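Local coordinates for protein periplasmic beta-glucosidase (Pseudomonas aeruginosa, PDB 6R5T) that probably hydrolyses terminal, non-reducing beta-D-glucosyl residues from beta-glucosides in the periplasm, releasing beta-D-glucose, as a member of glycoside hydrolase family 3, at residues 53-58 and 332-337; 109-114 and 169-174; 269-274 and 293-298. The protein carries 1 engineered substitution. All blocks are in the same frame, centred on the assembly; numbering follows the deposited sequence.

Interaction 1 of 3, residues 53-58 and 332-337; sequences VTRPDI and RRLGKP
Arg55 reaches Leu334 because its CG stands opposite the backbone N (chi1 169°), which sends the side chain out from the first turn of its helix, and because the chain then bends at chi3 (-75°) to lay the guanidinium over the loop. One face of that flat group rests on the peptide joining Leu334 to Gly335. NE lies 3.3 Å from Leu334 O, but the oxygen sits above the guanidinium plane, where no N-H points, and the pair is not a hydrogen bond. Arg55 NH2 lies 3.6 Å from Gly335 N; with no side chain on the glycine the guanidinium can lie close over the peptide, and the positive phi of 62° is one glycine adopts readily. The N-H of NE is spent in the plane of the group, on a water 2.8 Å from Arg55 NE. That water donates in turn to Arg333 O at 2.7 Å and so links helix to loop.

Beside this polar layer, Leu334 turns its CD2 to Ile58 CG2 at 3.7 Å, the two side chains crossing at about a right angle. Both residues are buried, so branched hydrocarbon suits them, and Ile58 points its CB at the loop. Thr54 occupies the N-cap position, and Ile58 N closes the first turn on Thr54 O at 2.9 Å.

Arg55 NH1 also forms a salt bridge with Asp339, and Leu334 O receives a hydrogen bond from Arg59. The contact thus lays the loop between helices 307-323 and 352-362 against the start of helix 55-65, while Ile58 also touches His76 of strand 75-78.

Interaction 2 of 3, residues 109-114 and 169-174; sequences ISALEA and DSIMAA
Ala111 meets Ile171 where helix 100-116 passes the entrance to strand 172-178. Earlier on the helix, Ser110 OG is hydrogen-bonded to Ser106 O, one turn back, and the carbonyl of Ser110 accepts Ala114 N at 2.9 Å, part of the regular helical bonding.

Ala111 carries the packing. Its methyl points at the other segment and lies 3.9 Å from Ile171 CG1, while Ile171 CD1 lies against the same residue, 3.9 Å from Ala111 CA. The CG2 branch comes within 4.0 Å of Ala111 O, so the isoleucine spreads its two arms along the alanine's backbone and methyl. With chi1 at 65°, CG1 lies between the backbone N and the carbonyl carbon, a crowded position that brings this longer arm to the helix. Alanine fits because its short side chain lets a branched residue come close, the CA atoms of Ala111 and Ile171 being 5.7 Å apart.

At Leu112 the backbone itself approaches the loop: its CA is 4.8 Å from that of Asp169. Leu112 N is 4.0 Å from Asp169 O, too far for a hydrogen bond; Asp169 O is instead hydrogen-bonded by Arg108 NH1, from the preceding turn of the helix.

Tyr160 of helix 146-161 touches both Ala111 and Ile171, so the two helices and the strand's entry meet here. Helix 100-116 leads into strand 121-122 and helix 146-161 into the adjacent strand 172-178, the repeating alternation of a TIM-barrel-type domain, where helices pack outside a parallel barrel, as in family 3 glycosidases.

Interaction 3 of 3, residues 269-274 and 293-298; sequences GNERDA and STWLPK
A single hydrogen bond crosses between the segments, from Trp295 NE1 to Glu271 OE1, 3.1 Å long and almost straight at 175°. The acceptor lies in the plane of the indole, at its N-H edge, and Glu271 offers its anti lone pair, the one turned away from its other oxygen. The carboxylate plane is turned 87° from the ring. Glutamate suits the place because its extended chain can bring an oxygen to that edge from the first turn of the helix.

Apolar packing is centred on the same indole. Arg272 CB stands over the six-membered ring of Trp295, 4.0 Å from its centroid, in a CH-pi contact, and the backbone at Glu271 and Arg272 lies over the same face. Arg272 CG lies opposite its own backbone N (chi1 -179°), and from there the extended chain crosses over the same face and passes out over the rim, with Arg272 CD 4.1 Å from Trp295 CZ3. Thr294 CG2, from the tryptophan's own helix, lies over the rim of the opposite face.

Among the charged groups, the Arg272 guanidinium has Lys298 CB over one face, and its NH2 goes to Glu304 in a salt bridge. Glu304 probably eases the repulsion between Arg272 and Lys298, whose NH1 and NZ are not in contact.

Within its own segment Asn270 caps the helix: Asp273 N donates to Asn270 OD1 at 2.8 Å, and Asn270 ND2 returns a bond to Asp273 OD2 from above the carboxylate plane.

Both segments lie at the protein surface, where helix 271-281 leans on helix 291-301. On the inner side Leu296 packs against Thr275 and Ile279, and against Ile20 of helix 16-22.

How the interactions relate
From the N terminus, the chain first enters interaction 1 at residues 53-58, whose partner 332-337 comes in the loop after helix 307-323. Both other contacts are nested within that long loop, and they follow one another in series: 109-114 closes on 169-174 before 269-274 opens toward 293-298. Interactions 1 and 2 are neighbours, their centres 14 Å apart, and they touch where Arg333 NE probably hydrogen-bonds Ser170 O at 3.0 Å. Interaction 1 ties the late loop to helix 55-65, and interaction 2 joins helix 100-116 to the start of strand 172-178. Interaction 3 joins two late helices, its centre about 35 Å from that of interaction 1.

Interaction 1 of 3, residues 53-58 and 332-337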
ATOM      1  N   VAL A  53      -5.521 -36.687 -12.443  1.00 18.40           N
ATOM      2  CA  VAL A  53      -4.033 -36.677 -12.365  1.00 18.80           C
ATOM      3  C   VAL A  53      -3.388 -38.065 -12.295  1.00 21.17           C
ATOM      4  O   VAL A  53      -2.219 -38.139 -11.899  1.00 21.10           O
ATOM      5  CB  VAL A  53      -3.573 -35.848 -11.149  1.00 20.24           C
ATOM      6  CG1 VAL A  53      -4.121 -34.422 -11.268  1.00 21.14           C
ATOM      7  CG2 VAL A  53      -3.991 -36.495  -9.855  1.00 22.11           C
ATOM      8  N   THR A  54      -4.120 -39.122 -12.595  1.00 22.55           N
ATOM      9  CA  THR A  54      -3.511 -40.474 -12.610  1.00 23.59           C
ATOM     10  C   THR A  54      -3.727 -41.106 -13.978  1.00 21.01           C
ATOM     11  O   THR A  54      -4.716 -40.791 -14.634  1.00 22.73           O
ATOM     12  CB  THR A  54      -4.037 -41.387 -11.508  1.00 22.69           C
ATOM     13  OG1 THR A  54      -5.351 -41.796 -11.869  1.00 24.54           O
ATOM     14  CG2 THR A  54      -4.064 -40.711 -10.153  1.00 26.57           C
ATOM     15  N   ARG A  55      -2.813 -41.967 -14.351  1.00 20.28           N
ATOM     16  CA  ARG A  55      -2.854 -42.599 -15.695  1.00 22.06           C
ATOM     17  C   ARG A  55      -4.209 -43.272 -15.931  1.00 21.80           C
ATOM     18  O   ARG A  55      -4.839 -43.034 -16.964  1.00 21.50           O
ATOM     19  CB  ARG A  55      -1.718 -43.591 -15.907  1.00 24.39           C
ATOM     20  CG  ARG A  55      -1.957 -44.402 -17.176  1.00 26.25           C
ATOM     21  CD  ARG A  55      -0.973 -45.522 -17.259  1.00 27.49           C
ATOM     22  NE  ARG A  55       0.337 -45.050 -17.644  1.00 28.38           N
ATOM     23  CZ  ARG A  55       1.313 -45.832 -18.104  1.00 30.72           C
ATOM     24  NH1 ARG A  55       1.127 -47.143 -18.265  1.00 31.73           N
ATOM     25  NH2 ARG A  55       2.448 -45.286 -18.468  1.00 29.41           N
ATOM     26  N   PRO A  56      -4.718 -44.148 -15.035  1.00 23.50           N
ATOM     27  CA  PRO A  56      -6.007 -44.783 -15.310  1.00 24.02           C
ATOM     28  C   PRO A  56      -7.168 -43.800 -15.486  1.00 24.26           C
ATOM     29  O   PRO A  56      -8.059 -44.027 -16.301  1.00 26.04           O
ATOM     30  CB  PRO A  56      -6.258 -45.763 -14.155  1.00 26.87           C
ATOM     31  CG  PRO A  56      -5.061 -45.640 -13.226  1.00 26.48           C
ATOM     32  CD  PRO A  56      -4.031 -44.714 -13.857  1.00 25.60           C
ATOM     33  N   ASP A  57      -7.191 -42.740 -14.697  1.00 23.73           N
ATOM     34  CA  ASP A  57      -8.299 -41.751 -14.726  1.00 22.47           C
ATOM     35  C   ASP A  57      -8.208 -40.899 -15.989  1.00 19.88           C
ATOM     36  O   ASP A  57      -9.270 -40.663 -16.626  1.00 21.50           O
ATOM     37  CB  ASP A  57      -8.234 -40.831 -13.523  1.00 24.33           C
ATOM     38  CG  ASP A  57      -8.543 -41.505 -12.212  1.00 33.44           C
ATOM     39  OD1 ASP A  57      -9.286 -42.501 -12.247  1.00 37.65           O
ATOM     40  OD2 ASP A  57      -8.051 -40.979 -11.181  1.00 42.86           O
ATOM     41  N   ILE A  58      -6.996 -40.529 -16.355  1.00 20.15           N
ATOM     42  CA  ILE A  58      -6.780 -39.740 -17.598  1.00 20.32           C
ATOM     43  C   ILE A  58      -7.067 -40.625 -18.822  1.00 21.43           C
ATOM     44  O   ILE A  58      -7.722 -40.148 -19.782  1.00 20.95           O
ATOM     45  CB  ILE A  58      -5.378 -39.122 -17.633  1.00 19.43           C
ATOM     46  CG1 ILE A  58      -5.238 -38.064 -16.524  1.00 18.79           C
ATOM     47  CG2 ILE A  58      -5.117 -38.534 -19.014  1.00 18.70           C
ATOM     48  CD1 ILE A  58      -3.836 -37.469 -16.412  1.00 20.41           C
ATOM     49  N   ARG A 332       0.209 -40.652 -25.849  1.00 19.93           N
ATOM     50  CA  ARG A 332       1.696 -40.593 -25.807  1.00 21.43           C
ATOM     51  C   ARG A 332       2.217 -40.435 -24.376  1.00 21.68           C
ATOM     52  O   ARG A 332       3.345 -40.906 -24.120  1.00 22.18           O
ATOM     53  CB  ARG A 332       2.216 -39.499 -26.718  1.00 21.37           C
ATOM     54  CG  ARG A 332       1.826 -38.080 -26.305  1.00 21.48           C
ATOM     55  CD  ARG A 332       2.008 -37.070 -27.408  1.00 21.88           C
ATOM     56  NE  ARG A 332       3.350 -37.103 -27.950  1.00 27.66           N
ATOM     57  CZ  ARG A 332       3.729 -37.663 -29.111  1.00 26.04           C
ATOM     58  NH1 ARG A 332       2.845 -38.162 -29.948  1.00 26.39           N
ATOM     59  NH2 ARG A 332       4.989 -37.654 -29.459  1.00 26.75           N
ATOM     60  N   ARG A 333       1.428 -39.873 -23.448  1.00 20.78           N
ATOM     61  CA  ARG A 333       1.843 -39.767 -22.023  1.00 19.46           C
ATOM     62  C   ARG A 333       1.140 -40.823 -21.168  1.00 19.92           C
ATOM     63  O   ARG A 333       1.207 -40.738 -19.939  1.00 20.67           O
ATOM     64  CB  ARG A 333       1.565 -38.333 -21.533  1.00 16.89           C
ATOM     65  CG  ARG A 333       2.401 -37.305 -22.265  1.00 17.05           C
ATOM     66  CD  ARG A 333       2.171 -35.886 -21.693  1.00 16.08           C
ATOM     67  NE  ARG A 333       3.076 -35.013 -22.372  1.00 16.55           N
ATOM     68  CZ  ARG A 333       2.910 -34.492 -23.591  1.00 16.71           C
ATOM     69  NH1 ARG A 333       1.752 -34.558 -24.222  1.00 16.94           N
ATOM     70  NH2 ARG A 333       3.883 -33.803 -24.113  1.00 21.02           N
ATOM     71  N   LEU A 334       0.454 -41.806 -21.793  1.00 20.62           N
ATOM     72  CA  LEU A 334      -0.430 -42.744 -21.057  1.00 20.06           C
ATOM     73  C   LEU A 334       0.012 -44.205 -21.216  1.00 22.15           C
ATOM     74  O   LEU A 334      -0.750 -45.059 -20.801  1.00 23.73           O
ATOM     75  CB  LEU A 334      -1.851 -42.503 -21.541  1.00 22.21           C
ATOM     76  CG  LEU A 334      -2.397 -41.140 -21.141  1.00 22.31           C
ATOM     77  CD1 LEU A 334      -3.712 -40.853 -21.822  1.00 22.11           C
ATOM     78  CD2 LEU A 334      -2.555 -41.087 -19.632  1.00 21.83           C
ATOM     79  N   GLY A 335       1.186 -44.431 -21.774  1.00 24.46           N
ATOM     80  CA  GLY A 335       1.753 -45.774 -22.042  1.00 27.90           C
ATOM     81  C   GLY A 335       0.882 -46.562 -23.012  1.00 31.45           C
ATOM     82  O   GLY A 335       0.077 -45.932 -23.767  1.00 30.54           O
ATOM     83  N   LYS A 336       0.992 -47.895 -22.944  1.00 37.47           N
ATOM     84  CA  LYS A 336       0.249 -48.865 -23.809  1.00 42.70           C
ATOM     85  C   LYS A 336      -0.956 -49.430 -23.067  1.00 43.28           C
ATOM     86  O   LYS A 336      -0.915 -49.557 -21.844  1.00 45.99           O
ATOM     87  CB  LYS A 336       1.123 -50.063 -24.197  1.00 49.53           C
ATOM     88  CG  LYS A 336       2.555 -49.761 -24.626  1.00 53.34           C
ATOM     89  CD  LYS A 336       2.703 -49.332 -26.066  1.00 62.74           C
ATOM     90  CE  LYS A 336       3.116 -47.886 -26.246  1.00 70.57           C
ATOM     91  NZ  LYS A 336       3.605 -47.639 -27.624  1.00 72.61           N
ATOM     92  N   PRO A 337      -2.028 -49.848 -23.782  1.00 45.36           N
ATOM     93  CA  PRO A 337      -3.296 -50.237 -23.151  1.00 45.02           C
ATOM     94  C   PRO A 337      -3.200 -51.462 -22.223  1.00 46.47           C
ATOM     95  O   PRO A 337      -4.080 -51.646 -21.371  1.00 43.74           O
ATOM     96  CB  PRO A 337      -4.213 -50.589 -24.331  1.00 49.05           C
ATOM     97  CG  PRO A 337      -3.557 -49.928 -25.528  1.00 49.72           C
ATOM     98  CD  PRO A 337      -2.068 -49.986 -25.247  1.00 47.66           C
TER
HETATM   99  O   HOH W   1       1.151 -42.351 -17.776  1.00 27.11           O

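Interaction 2 of 3, residues 109-114 and 169-174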
ATOM      1  N   ILE A 109      12.042 -32.391 -13.057  1.00 15.66           N
ATOM      2  CA  ILE A 109      11.526 -33.559 -12.325  1.00 16.93           C
ATOM      3  C   ILE A 109      10.019 -33.429 -12.186  1.00 17.04           C
ATOM      4  O   ILE A 109       9.282 -34.442 -12.287  1.00 16.48           O
ATOM      5  CB  ILE A 109      12.219 -33.694 -10.962  1.00 16.99           C
ATOM      6  CG1 ILE A 109      13.703 -34.011 -11.148  1.00 19.95           C
ATOM      7  CG2 ILE A 109      11.502 -34.667 -10.071  1.00 17.56           C
ATOM      8  CD1 ILE A 109      13.985 -35.372 -11.682  1.00 24.96           C
ATOM      9  N   SER A 110       9.513 -32.231 -11.899  1.00 16.09           N
ATOM     10  CA  SER A 110       8.048 -32.040 -11.789  1.00 16.20           C
ATOM     11  C   SER A 110       7.378 -32.478 -13.110  1.00 14.91           C
ATOM     12  O   SER A 110       6.363 -33.122 -13.108  1.00 16.63           O
ATOM     13  CB  SER A 110       7.712 -30.573 -11.534  1.00 18.58           C
ATOM     14  OG  SER A 110       8.189 -30.139 -10.262  1.00 22.29           O
ATOM     15  N   ALA A 111       7.939 -32.043 -14.216  1.00 15.68           N
ATOM     16  CA  ALA A 111       7.374 -32.328 -15.559  1.00 15.94           C
ATOM     17  C   ALA A 111       7.474 -33.830 -15.837  1.00 16.99           C
ATOM     18  O   ALA A 111       6.501 -34.414 -16.335  1.00 17.35           O
ATOM     19  CB  ALA A 111       8.110 -31.554 -16.601  1.00 15.72           C
ATOM     20  N   LEU A 112       8.605 -34.413 -15.519  1.00 16.86           N
ATOM     21  CA  LEU A 112       8.840 -35.886 -15.679  1.00 17.69           C
ATOM     22  C   LEU A 112       7.755 -36.623 -14.908  1.00 17.92           C
ATOM     23  O   LEU A 112       7.067 -37.523 -15.454  1.00 18.46           O
ATOM     24  CB  LEU A 112      10.233 -36.225 -15.124  1.00 20.98           C
ATOM     25  CG  LEU A 112      10.681 -37.678 -15.256  1.00 27.58           C
ATOM     26  CD1 LEU A 112      12.210 -37.770 -15.128  1.00 34.78           C
ATOM     27  CD2 LEU A 112      10.010 -38.538 -14.203  1.00 32.98           C
ATOM     28  N   GLU A 113       7.541 -36.278 -13.633  1.00 15.81           N
ATOM     29  CA  GLU A 113       6.556 -36.984 -12.801  1.00 15.75           C
ATOM     30  C   GLU A 113       5.108 -36.717 -13.251  1.00 16.31           C
ATOM     31  O   GLU A 113       4.276 -37.620 -13.210  1.00 16.64           O
ATOM     32  CB  GLU A 113       6.698 -36.631 -11.327  1.00 16.31           C
ATOM     33  CG  GLU A 113       7.986 -37.134 -10.693  1.00 15.81           C
ATOM     34  CD  GLU A 113       8.003 -36.906  -9.217  1.00 17.70           C
ATOM     35  OE1 GLU A 113       7.105 -36.125  -8.696  1.00 16.22           O
ATOM     36  OE2 GLU A 113       8.880 -37.499  -8.545  1.00 18.58           O
ATOM     37  N   ALA A 114       4.780 -35.495 -13.681  1.00 15.88           N
ATOM     38  CA  ALA A 114       3.397 -35.168 -14.053  1.00 15.73           C
ATOM     39  C   ALA A 114       3.044 -35.869 -15.386  1.00 15.81           C
ATOM     40  O   ALA A 114       1.972 -36.490 -15.464  1.00 16.81           O
ATOM     41  CB  ALA A 114       3.241 -33.659 -14.118  1.00 15.92           C
ATOM     42  N   ASP A 169       8.033 -36.821 -21.782  1.00 19.50           N
ATOM     43  CA  ASP A 169       8.443 -36.337 -20.451  1.00 21.24           C
ATOM     44  C   ASP A 169       8.390 -34.796 -20.418  1.00 19.91           C
ATOM     45  O   ASP A 169       9.008 -34.225 -19.506  1.00 20.68           O
ATOM     46  CB  ASP A 169       9.813 -36.887 -20.085  1.00 23.92           C
ATOM     47  CG  ASP A 169      10.928 -36.535 -21.047  1.00 28.35           C
ATOM     48  OD1 ASP A 169      10.669 -35.981 -22.159  1.00 25.78           O
ATOM     49  OD2 ASP A 169      12.074 -36.836 -20.684  1.00 35.17           O
ATOM     50  N   SER A 170       7.743 -34.163 -21.383  1.00 16.67           N
ATOM     51  CA  SER A 170       7.509 -32.697 -21.427  1.00 17.68           C
ATOM     52  C   SER A 170       6.080 -32.434 -20.973  1.00 17.15           C
ATOM     53  O   SER A 170       5.176 -33.245 -21.241  1.00 17.96           O
ATOM     54  CB  SER A 170       7.737 -32.118 -22.796  1.00 18.27           C
ATOM     55  OG  SER A 170       9.112 -32.146 -23.157  1.00 22.67           O
ATOM     56  N   ILE A 171       5.840 -31.232 -20.442  1.00 15.79           N
ATOM     57  CA  ILE A 171       4.490 -30.664 -20.245  1.00 15.57           C
ATOM     58  C   ILE A 171       4.536 -29.239 -20.766  1.00 14.61           C
ATOM     59  O   ILE A 171       5.613 -28.566 -20.744  1.00 15.63           O
ATOM     60  CB  ILE A 171       3.997 -30.720 -18.796  1.00 14.91           C
ATOM     61  CG1 ILE A 171       4.857 -29.826 -17.873  1.00 16.06           C
ATOM     62  CG2 ILE A 171       3.914 -32.160 -18.323  1.00 16.96           C
ATOM     63  CD1 ILE A 171       4.449 -29.854 -16.425  1.00 16.28           C
ATOM     64  N   MET A 172       3.381 -28.716 -21.125  1.00 13.77           N
ATOM     65  CA  MET A 172       3.259 -27.306 -21.527  1.00 13.07           C
ATOM     66  C   MET A 172       3.153 -26.436 -20.270  1.00 13.20           C
ATOM     67  O   MET A 172       2.502 -26.829 -19.296  1.00 13.98           O
ATOM     68  CB  MET A 172       1.998 -27.091 -22.370  1.00 15.25           C
ATOM     69  CG  MET A 172       1.800 -25.674 -22.767  1.00 15.42           C
ATOM     70  SD  MET A 172       0.449 -25.453 -24.007  1.00 17.37           S
ATOM     71  CE  MET A 172       1.217 -26.248 -25.418  1.00 17.47           C
ATOM     72  N   ALA A 173       3.822 -25.297 -20.296  1.00 13.22           N
ATOM     73  CA  ALA A 173       3.778 -24.303 -19.196  1.00 13.46           C
ATOM     74  C   ALA A 173       2.627 -23.337 -19.536  1.00 13.85           C
ATOM     75  O   ALA A 173       2.588 -22.792 -20.649  1.00 15.87           O
ATOM     76  CB  ALA A 173       5.059 -23.537 -19.106  1.00 13.98           C
ATOM     77  N   ALA A 174       1.733 -23.108 -18.598  1.00 13.42           N
ATOM     78  CA  ALA A 174       0.738 -22.034 -18.632  1.00 13.69           C
ATOM     79  C   ALA A 174       1.184 -21.012 -17.561  1.00 13.23           C
ATOM     80  O   ALA A 174       0.856 -21.182 -16.416  1.00 13.71           O
ATOM     81  CB  ALA A 174      -0.658 -22.566 -18.386  1.00 15.33           C
TER

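Interaction 3 of 3, residues 269-274 and 293-298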
ATOM      1  N   GLY A 269     -23.718  -6.947 -16.401  1.00 18.05           N
ATOM      2  CA  GLY A 269     -24.904  -7.132 -15.554  1.00 20.02           C
ATOM      3  C   GLY A 269     -25.460  -8.532 -15.681  1.00 20.23           C
ATOM      4  O   GLY A 269     -26.370  -8.886 -14.909  1.00 22.47           O
ATOM      5  N   ASN A 270     -24.894  -9.330 -16.586  1.00 18.25           N
ATOM      6  CA  ASN A 270     -25.407 -10.699 -16.806  1.00 19.97           C
ATOM      7  C   ASN A 270     -24.313 -11.559 -17.418  1.00 18.92           C
ATOM      8  O   ASN A 270     -23.290 -11.024 -17.888  1.00 17.83           O
ATOM      9  CB  ASN A 270     -26.685 -10.672 -17.655  1.00 20.29           C
ATOM     10  CG  ASN A 270     -26.457  -9.978 -18.957  1.00 20.66           C
ATOM     11  OD1 ASN A 270     -25.662 -10.418 -19.772  1.00 19.67           O
ATOM     12  ND2 ASN A 270     -27.054  -8.799 -19.099  1.00 30.49           N
ATOM     13  N   GLU A 271     -24.542 -12.859 -17.470  1.00 18.38           N
ATOM     14  CA  GLU A 271     -23.531 -13.825 -17.962  1.00 19.31           C
ATOM     15  C   GLU A 271     -23.287 -13.653 -19.470  1.00 16.71           C
ATOM     16  O   GLU A 271     -22.219 -13.950 -19.959  1.00 17.21           O
ATOM     17  CB  GLU A 271     -24.022 -15.237 -17.684  1.00 19.10           C
ATOM     18  CG  GLU A 271     -24.002 -15.602 -16.235  1.00 21.54           C
ATOM     19  CD  GLU A 271     -24.388 -17.053 -16.035  1.00 26.43           C
ATOM     20  OE1 GLU A 271     -24.648 -17.799 -17.057  1.00 29.56           O
ATOM     21  OE2 GLU A 271     -24.378 -17.446 -14.902  1.00 28.44           O
ATOM     22  N   ARG A 272     -24.307 -13.294 -20.243  1.00 17.33           N
ATOM     23  CA  ARG A 272     -24.187 -13.095 -21.698  1.00 18.46           C
ATOM     24  C   ARG A 272     -23.169 -11.990 -21.986  1.00 17.40           C
ATOM     25  O   ARG A 272     -22.292 -12.155 -22.815  1.00 17.27           O
ATOM     26  CB  ARG A 272     -25.574 -12.726 -22.219  1.00 22.10           C
ATOM     27  CG  ARG A 272     -25.661 -12.503 -23.706  1.00 27.67           C
ATOM     28  CD  ARG A 272     -27.129 -12.286 -24.081  1.00 27.23           C
ATOM     29  NE  ARG A 272     -27.169 -12.163 -25.519  1.00 29.84           N
ATOM     30  CZ  ARG A 272     -28.095 -12.709 -26.325  1.00 32.35           C
ATOM     31  NH1 ARG A 272     -29.119 -13.410 -25.838  1.00 30.04           N
ATOM     32  NH2 ARG A 272     -27.977 -12.515 -27.630  1.00 33.29           N
ATOM     33  N   ASP A 273     -23.336 -10.859 -21.310  1.00 17.92           N
ATOM     34  CA  ASP A 273     -22.421  -9.698 -21.514  1.00 19.32           C
ATOM     35  C   ASP A 273     -21.039 -10.066 -20.974  1.00 18.12           C
ATOM     36  O   ASP A 273     -20.063  -9.700 -21.603  1.00 16.38           O
ATOM     37  CB  ASP A 273     -22.999  -8.446 -20.862  1.00 22.55           C
ATOM     38  CG  ASP A 273     -24.243  -7.933 -21.570  1.00 26.77           C
ATOM     39  OD1 ASP A 273     -24.472  -8.337 -22.751  1.00 29.48           O
ATOM     40  OD2 ASP A 273     -25.003  -7.163 -20.935  1.00 25.96           O
ATOM     41  N   ALA A 274     -20.941 -10.821 -19.883  1.00 15.53           N
ATOM     42  CA  ALA A 274     -19.609 -11.231 -19.387  1.00 15.26           C
ATOM     43  C   ALA A 274     -18.875 -12.079 -20.427  1.00 15.94           C
ATOM     44  O   ALA A 274     -17.654 -11.881 -20.716  1.00 14.76           O
ATOM     45  CB  ALA A 274     -19.756 -11.940 -18.078  1.00 15.19           C
ATOM     46  N   SER A 293     -19.870 -22.058 -23.429  1.00 17.63           N
ATOM     47  CA  SER A 293     -20.781 -23.044 -24.045  1.00 19.57           C
ATOM     48  C   SER A 293     -22.226 -22.568 -23.947  1.00 20.39           C
ATOM     49  O   SER A 293     -23.014 -22.867 -24.849  1.00 21.24           O
ATOM     50  CB  SER A 293     -20.609 -24.367 -23.396  1.00 20.98           C
ATOM     51  OG  SER A 293     -19.337 -24.920 -23.731  1.00 23.89           O
ATOM     52  N   THR A 294     -22.591 -21.856 -22.888  1.00 19.58           N
ATOM     53  CA  THR A 294     -23.992 -21.414 -22.663  1.00 19.53           C
ATOM     54  C   THR A 294     -24.325 -20.247 -23.593  1.00 20.16           C
ATOM     55  O   THR A 294     -25.454 -20.161 -24.080  1.00 20.55           O
ATOM     56  CB  THR A 294     -24.208 -21.037 -21.192  1.00 21.41           C
ATOM     57  OG1 THR A 294     -23.848 -22.151 -20.368  1.00 19.37           O
ATOM     58  CG2 THR A 294     -25.617 -20.548 -20.911  1.00 20.84           C
ATOM     59  N   TRP A 295     -23.392 -19.316 -23.832  1.00 17.49           N
ATOM     60  CA  TRP A 295     -23.749 -18.012 -24.417  1.00 17.32           C
ATOM     61  C   TRP A 295     -23.110 -17.740 -25.770  1.00 16.12           C
ATOM     62  O   TRP A 295     -23.620 -16.862 -26.457  1.00 17.07           O
ATOM     63  CB  TRP A 295     -23.411 -16.857 -23.448  1.00 16.31           C
ATOM     64  CG  TRP A 295     -24.260 -16.953 -22.243  1.00 16.93           C
ATOM     65  CD1 TRP A 295     -23.871 -17.365 -21.016  1.00 18.38           C
ATOM     66  CD2 TRP A 295     -25.670 -16.676 -22.143  1.00 19.34           C
ATOM     67  NE1 TRP A 295     -24.914 -17.298 -20.145  1.00 18.89           N
ATOM     68  CE2 TRP A 295     -26.034 -16.902 -20.802  1.00 19.66           C
ATOM     69  CE3 TRP A 295     -26.649 -16.227 -23.034  1.00 20.57           C
ATOM     70  CZ2 TRP A 295     -27.342 -16.733 -20.328  1.00 21.24           C
ATOM     71  CZ3 TRP A 295     -27.944 -16.049 -22.554  1.00 21.22           C
ATOM     72  CH2 TRP A 295     -28.274 -16.305 -21.230  1.00 22.70           C
ATOM     73  N   LEU A 296     -22.022 -18.369 -26.177  1.00 15.80           N
ATOM     74  CA  LEU A 296     -21.383 -17.954 -27.452  1.00 15.33           C
ATOM     75  C   LEU A 296     -22.328 -18.142 -28.645  1.00 16.48           C
ATOM     76  O   LEU A 296     -22.293 -17.291 -29.521  1.00 17.89           O
ATOM     77  CB  LEU A 296     -20.052 -18.683 -27.687  1.00 16.23           C
ATOM     78  CG  LEU A 296     -18.884 -18.195 -26.796  1.00 16.67           C
ATOM     79  CD1 LEU A 296     -17.677 -19.066 -26.985  1.00 17.12           C
ATOM     80  CD2 LEU A 296     -18.529 -16.741 -27.033  1.00 18.63           C
ATOM     81  N   PRO A 297     -23.119 -19.229 -28.724  1.00 18.13           N
ATOM     82  CA  PRO A 297     -24.015 -19.373 -29.892  1.00 19.80           C
ATOM     83  C   PRO A 297     -25.022 -18.223 -29.998  1.00 18.92           C
ATOM     84  O   PRO A 297     -25.175 -17.652 -31.137  1.00 20.27           O
ATOM     85  CB  PRO A 297     -24.677 -20.748 -29.664  1.00 21.26           C
ATOM     86  CG  PRO A 297     -23.674 -21.496 -28.778  1.00 21.86           C
ATOM     87  CD  PRO A 297     -23.135 -20.405 -27.859  1.00 19.49           C
ATOM     88  N   LYS A 298     -25.621 -17.846 -28.865  1.00 17.48           N
ATOM     89  CA  LYS A 298     -26.603 -16.725 -28.818  1.00 19.03           C
ATOM     90  C   LYS A 298     -25.909 -15.433 -29.206  1.00 18.96           C
ATOM     91  O   LYS A 298     -26.473 -14.626 -29.984  1.00 20.30           O
ATOM     92  CB  LYS A 298     -27.305 -16.670 -27.466  1.00 21.16           C
ATOM     93  CG  LYS A 298     -28.440 -17.686 -27.347  1.00 24.98           C
ATOM     94  CD  LYS A 298     -29.113 -17.663 -25.991  1.00 28.13           C
ATOM     95  CE  LYS A 298     -30.209 -18.697 -25.826  1.00 33.63           C
ATOM     96  NZ  LYS A 298     -30.780 -18.633 -24.465  1.00 38.80           N
TER